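Local coordinates for protein lombricine kinase (Urechis caupo, PDB 3JPZ) that catalyses, as a phosphagen kinase of the ATP:guanido phosphotransferase family, the reversible transfer of a phosphoryl group between ATP and the guanidino compound lombricine, at residues H40-T43 against V44-I48; R139-E142 against R143-T147. One frame throughout, in Å; residues are numbered along the deposited sequence.

Contact 1 (H40-T43 against V44-I48); sequences HGVT and VDKVI
Thr43 is the N-cap of helix 44-53, and its hydroxyl OG1 accepts the backbone N-H of Lys46 over 3.1 Å, in a nearly straight bond of 165° at the hydrogen. Thr43 can do this because its OG1 sits between its own backbone N and carbonyl carbon (chi1 67°), which brings the oxygen over the first turn. One position on, the carbonyl of the same residue takes up the helical pattern, Val47 N donating to Thr43 O over 3.2 Å, so Thr43 ties the loop to the helix through both side chain and backbone. The tight part of the contact is apolar and buried. There the CG1 methyl of Val42 meets CG1 of Val47 at 3.4 Å, shorter than usual for two methyls, and the two side chains cross at about a right angle. On the looser, partly exposed side, Lys46 lays its CB 3.3 Å from Thr43 O before the chain bends at chi2 and carries NZ off to the carbonyls of Pro131 and Ser192. Asp45 likewise turns its carboxylate elsewhere, to Tyr30 OH and to Arg135 of the second subunit. In the fold, Val42 and Val47 both pack on Ser68 of helix 68-71, Val47 also reaches Phe76 of helix 73-83, and Val44 rests on Tyr30 and Leu33 of helix 27-33.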
loop_
_atom_site.group_PDB
_atom_site.type_symbol
_atom_site.label_atom_id
_atom_site.label_comp_id
_atom_site.label_asym_id
_atom_site.label_seq_id
_atom_site.Cartn_x
_atom_site.Cartn_y
_atom_site.Cartn_z
ATOM N N HIS A 40 -18.508 11.927 3.399
ATOM C CA HIS A 40 -17.964 10.965 2.449
ATOM C C HIS A 40 -17.423 9.722 3.163
ATOM O O HIS A 40 -16.826 8.844 2.537
ATOM C CB HIS A 40 -16.886 11.607 1.577
ATOM C CG HIS A 40 -17.357 12.809 0.819
ATOM N ND1 HIS A 40 -16.900 14.082 1.084
ATOM C CD2 HIS A 40 -18.245 12.931 -0.197
ATOM C CE1 HIS A 40 -17.482 14.935 0.259
ATOM N NE2 HIS A 40 -18.305 14.263 -0.526
ATOM N N GLY A 41 -17.637 9.656 4.473
ATOM C CA GLY A 41 -17.341 8.458 5.235
ATOM C C GLY A 41 -15.904 8.383 5.709
ATOM O O GLY A 41 -15.460 7.357 6.219
ATOM N N VAL A 42 -15.163 9.465 5.525
ATOM C CA VAL A 42 -13.821 9.544 6.082
ATOM C C VAL A 42 -13.908 9.450 7.599
ATOM O O VAL A 42 -14.742 10.097 8.224
ATOM C CB VAL A 42 -13.118 10.851 5.697
ATOM C CG1 VAL A 42 -11.763 10.946 6.395
ATOM C CG2 VAL A 42 -12.957 10.933 4.195
ATOM N N THR A 43 -13.028 8.649 8.184
ATOM C CA THR A 43 -13.006 8.443 9.623
ATOM C C THR A 43 -11.659 8.852 10.197
ATOM O O THR A 43 -10.689 8.999 9.463
ATOM C CB THR A 43 -13.168 6.960 9.953
ATOM O OG1 THR A 43 -12.001 6.263 9.504
ATOM C CG2 THR A 43 -14.393 6.382 9.268
ATOM N N VAL A 44 -11.595 9.008 11.516
ATOM C CA VAL A 44 -10.341 9.360 12.166
ATOM C C VAL A 44 -9.269 8.345 11.786
ATOM O O VAL A 44 -8.139 8.712 11.486
ATOM C CB VAL A 44 -10.481 9.436 13.706
ATOM C CG1 VAL A 44 -10.660 8.047 14.317
ATOM C CG2 VAL A 44 -9.270 10.135 14.311
ATOM N N ASP A 45 -9.644 7.070 11.770
ATOM C CA ASP A 45 -8.707 6.012 11.443
ATOM C C ASP A 45 -8.093 6.218 10.076
ATOM O O ASP A 45 -6.897 6.041 9.913
ATOM C CB ASP A 45 -9.380 4.645 11.517
ATOM C CG ASP A 45 -9.243 4.019 12.878
ATOM O OD1 ASP A 45 -8.698 4.700 13.774
ATOM O OD2 ASP A 45 -9.664 2.857 13.047
ATOM N N LYS A 46 -8.919 6.585 9.101
ATOM C CA LYS A 46 -8.437 6.906 7.759
ATOM C C LYS A 46 -7.410 8.044 7.754
ATOM O O LYS A 46 -6.362 7.941 7.123
ATOM C CB LYS A 46 -9.608 7.307 6.857
ATOM C CG LYS A 46 -9.170 7.711 5.461
ATOM C CD LYS A 46 -8.639 6.521 4.699
ATOM C CE LYS A 46 -7.930 6.936 3.443
ATOM N NZ LYS A 46 -7.496 5.743 2.654
ATOM N N VAL A 47 -7.713 9.147 8.429
ATOM C CA VAL A 47 -6.841 10.309 8.319
ATOM C C VAL A 47 -5.545 10.116 9.096
ATOM O O VAL A 47 -4.551 10.781 8.819
ATOM C CB VAL A 47 -7.532 11.607 8.764
ATOM C CG1 VAL A 47 -8.827 11.795 7.982
ATOM C CG2 VAL A 47 -7.786 11.606 10.274
ATOM N N ILE A 48 -5.539 9.192 10.050
ATOM C CA ILE A 48 -4.327 8.973 10.846
ATOM C C ILE A 48 -3.566 7.716 10.454
ATOM O O ILE A 48 -2.497 7.443 10.999
ATOM C CB ILE A 48 -4.631 8.905 12.353
ATOM C CG1 ILE A 48 -5.420 7.639 12.683
ATOM C CG2 ILE A 48 -5.376 10.152 12.800
ATOM C CD1 ILE A 48 -5.411 7.288 14.134
#

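Contact 2 (R139-E142 against R143-T147); sequences REVE and RVITT
The side chains of Glu140 and Arg143 run alongside each other and end in an i to i+3 salt bridge on helix 135-149, carboxylate and guanidinium planes 52° apart, so this is not a flat, two-pronged pairing. Arg143 NE gives its N-H to the syn side of Glu140 OE1 at 3.1 Å, but 28° out of the carboxylate plane, while NH2 adds weak bonds to both oxygens, the one to OE2 spanning 3.0 Å. The other carboxylate oxygen, OE2, approaches the guanidinium obliquely, and a methyl of Val144, CG2, lies 3.4 Å from that oxygen. Bends in both chains make the meeting possible: Glu140 turns at chi2 (64°) and Arg143, extended as far as CD, turns at chi3 and again at chi4. Arg143 is exposed, while Glu140 is buried, with Phe3 of the second subunit packing on it; Arg256 offers the glutamate a second, long and weak ion pair. Arg139 pairs with Asp200 and reaches backbone carbonyls of Ala9 and Phe11 of the second subunit. In the backbone, i to i+4 hydrogen bonds continue, Ile145 N giving to Val141 O over 3.0 Å. The side chains of that same pair run in parallel, Val141 CG1 closing tightly on Ile145 CD1 at 3.4 Å. Val141 packs on the loop residues Leu127, Asn217 and His221, while on the large antiparallel sheet Ile145 rests on Ile216 of strand 212-216 and Glu142 bonds to Tyr160 of strand 158-162.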
loop_
_atom_site.group_PDB
_atom_site.type_symbol
_atom_site.label_atom_id
_atom_site.label_comp_id
_atom_site.label_asym_id
_atom_site.label_seq_id
_atom_site.Cartn_x
_atom_site.Cartn_y
_atom_site.Cartn_z
ATOM N N ARG A 139 -12.377 9.916 -11.616
ATOM C CA ARG A 139 -12.631 10.147 -13.026
ATOM C C ARG A 139 -13.350 11.471 -13.208
ATOM O O ARG A 139 -13.167 12.126 -14.219
ATOM C CB ARG A 139 -13.476 9.016 -13.620
ATOM C CG ARG A 139 -12.696 7.748 -13.907
ATOM C CD ARG A 139 -13.616 6.546 -13.865
ATOM N NE ARG A 139 -12.896 5.289 -14.032
ATOM C CZ ARG A 139 -13.485 4.100 -14.065
ATOM N NH1 ARG A 139 -14.808 4.008 -13.943
ATOM N NH2 ARG A 139 -12.750 3.007 -14.224
ATOM N N GLU A 140 -14.174 11.843 -12.230
ATOM C CA GLU A 140 -14.884 13.118 -12.248
ATOM C C GLU A 140 -13.922 14.284 -12.029
ATOM O O GLU A 140 -14.068 15.330 -12.644
ATOM C CB GLU A 140 -15.993 13.137 -11.194
ATOM C CG GLU A 140 -16.734 14.468 -11.074
ATOM C CD GLU A 140 -17.506 14.836 -12.329
ATOM O OE1 GLU A 140 -17.535 14.019 -13.269
ATOM O OE2 GLU A 140 -18.080 15.945 -12.377
ATOM N N VAL A 141 -12.941 14.113 -11.148
ATOM C CA VAL A 141 -11.872 15.101 -11.042
ATOM C C VAL A 141 -11.174 15.245 -12.394
ATOM O O VAL A 141 -11.074 16.345 -12.939
ATOM C CB VAL A 141 -10.808 14.726 -9.992
ATOM C CG1 VAL A 141 -9.684 15.727 -10.041
ATOM C CG2 VAL A 141 -11.406 14.685 -8.604
ATOM N N GLU A 142 -10.702 14.130 -12.943
ATOM C CA GLU A 142 -10.015 14.154 -14.226
ATOM C C GLU A 142 -10.880 14.802 -15.305
ATOM O O GLU A 142 -10.379 15.543 -16.142
ATOM C CB GLU A 142 -9.626 12.749 -14.679
ATOM C CG GLU A 142 -8.925 12.720 -16.043
ATOM C CD GLU A 142 -8.752 11.319 -16.585
ATOM O OE1 GLU A 142 -9.679 10.498 -16.427
ATOM O OE2 GLU A 142 -7.690 11.029 -17.169
ATOM N N ARG A 143 -12.178 14.520 -15.294
ATOM C CA ARG A 143 -13.046 15.030 -16.341
ATOM C C ARG A 143 -13.184 16.530 -16.192
ATOM O O ARG A 143 -13.043 17.274 -17.155
ATOM C CB ARG A 143 -14.427 14.393 -16.285
ATOM C CG ARG A 143 -15.342 14.915 -17.379
ATOM C CD ARG A 143 -16.703 14.244 -17.371
ATOM N NE ARG A 143 -17.555 14.744 -16.297
ATOM C CZ ARG A 143 -18.090 15.963 -16.266
ATOM N NH1 ARG A 143 -17.854 16.828 -17.246
ATOM N NH2 ARG A 143 -18.856 16.323 -15.245
ATOM N N VAL A 144 -13.464 16.964 -14.973
ATOM C CA VAL A 144 -13.668 18.372 -14.686
ATOM C C VAL A 144 -12.444 19.187 -15.092
ATOM O O VAL A 144 -12.552 20.158 -15.834
ATOM C CB VAL A 144 -13.978 18.575 -13.189
ATOM C CG1 VAL A 144 -13.931 20.041 -12.812
ATOM C CG2 VAL A 144 -15.342 17.979 -12.851
ATOM N N ILE A 145 -11.275 18.780 -14.615
ATOM C CA ILE A 145 -10.046 19.509 -14.902
ATOM C C ILE A 145 -9.714 19.471 -16.396
ATOM O O ILE A 145 -9.344 20.477 -16.986
ATOM C CB ILE A 145 -8.875 18.935 -14.080
ATOM C CG1 ILE A 145 -9.184 19.065 -12.586
ATOM C CG2 ILE A 145 -7.592 19.648 -14.416
ATOM C CD1 ILE A 145 -8.190 18.367 -11.683
ATOM N N THR A 146 -9.866 18.307 -17.009
ATOM C CA THR A 146 -9.471 18.122 -18.404
ATOM C C THR A 146 -10.371 18.883 -19.393
ATOM O O THR A 146 -9.878 19.464 -20.359
ATOM C CB THR A 146 -9.441 16.621 -18.780
ATOM O OG1 THR A 146 -8.769 16.443 -20.032
ATOM C CG2 THR A 146 -10.845 16.064 -18.878
ATOM N N THR A 147 -11.681 18.897 -19.159
ATOM C CA THR A 147 -12.578 19.617 -20.066
ATOM C C THR A 147 -12.489 21.121 -19.810
ATOM O O THR A 147 -12.623 21.927 -20.728
ATOM C CB THR A 147 -14.044 19.128 -19.980
ATOM O OG1 THR A 147 -14.852 19.896 -20.880
ATOM C CG2 THR A 147 -14.595 19.266 -18.578
#

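How the contacts relate
Both contacts are local, one building the start of a helix and the other lying in the middle of one, and they follow each other along the chain without touching: their centres are 24 Å apart and their nearest atoms about 11 Å. Contact 1 belongs to the N-terminal domain family and contact 2 to the catalytic one, and both touch the second subunit. Asp45 of contact 1 pairs there with Arg135, the residue that begins the second subunit's copy of the helix carrying contact 2. Contact 1 lies away from the nucleotide-binding residues, whereas in contact 2 the side chain of Ile145 is about 9 Å from that of Arg223, an ADP-binding residue, although no nucleotide is bound to this chain.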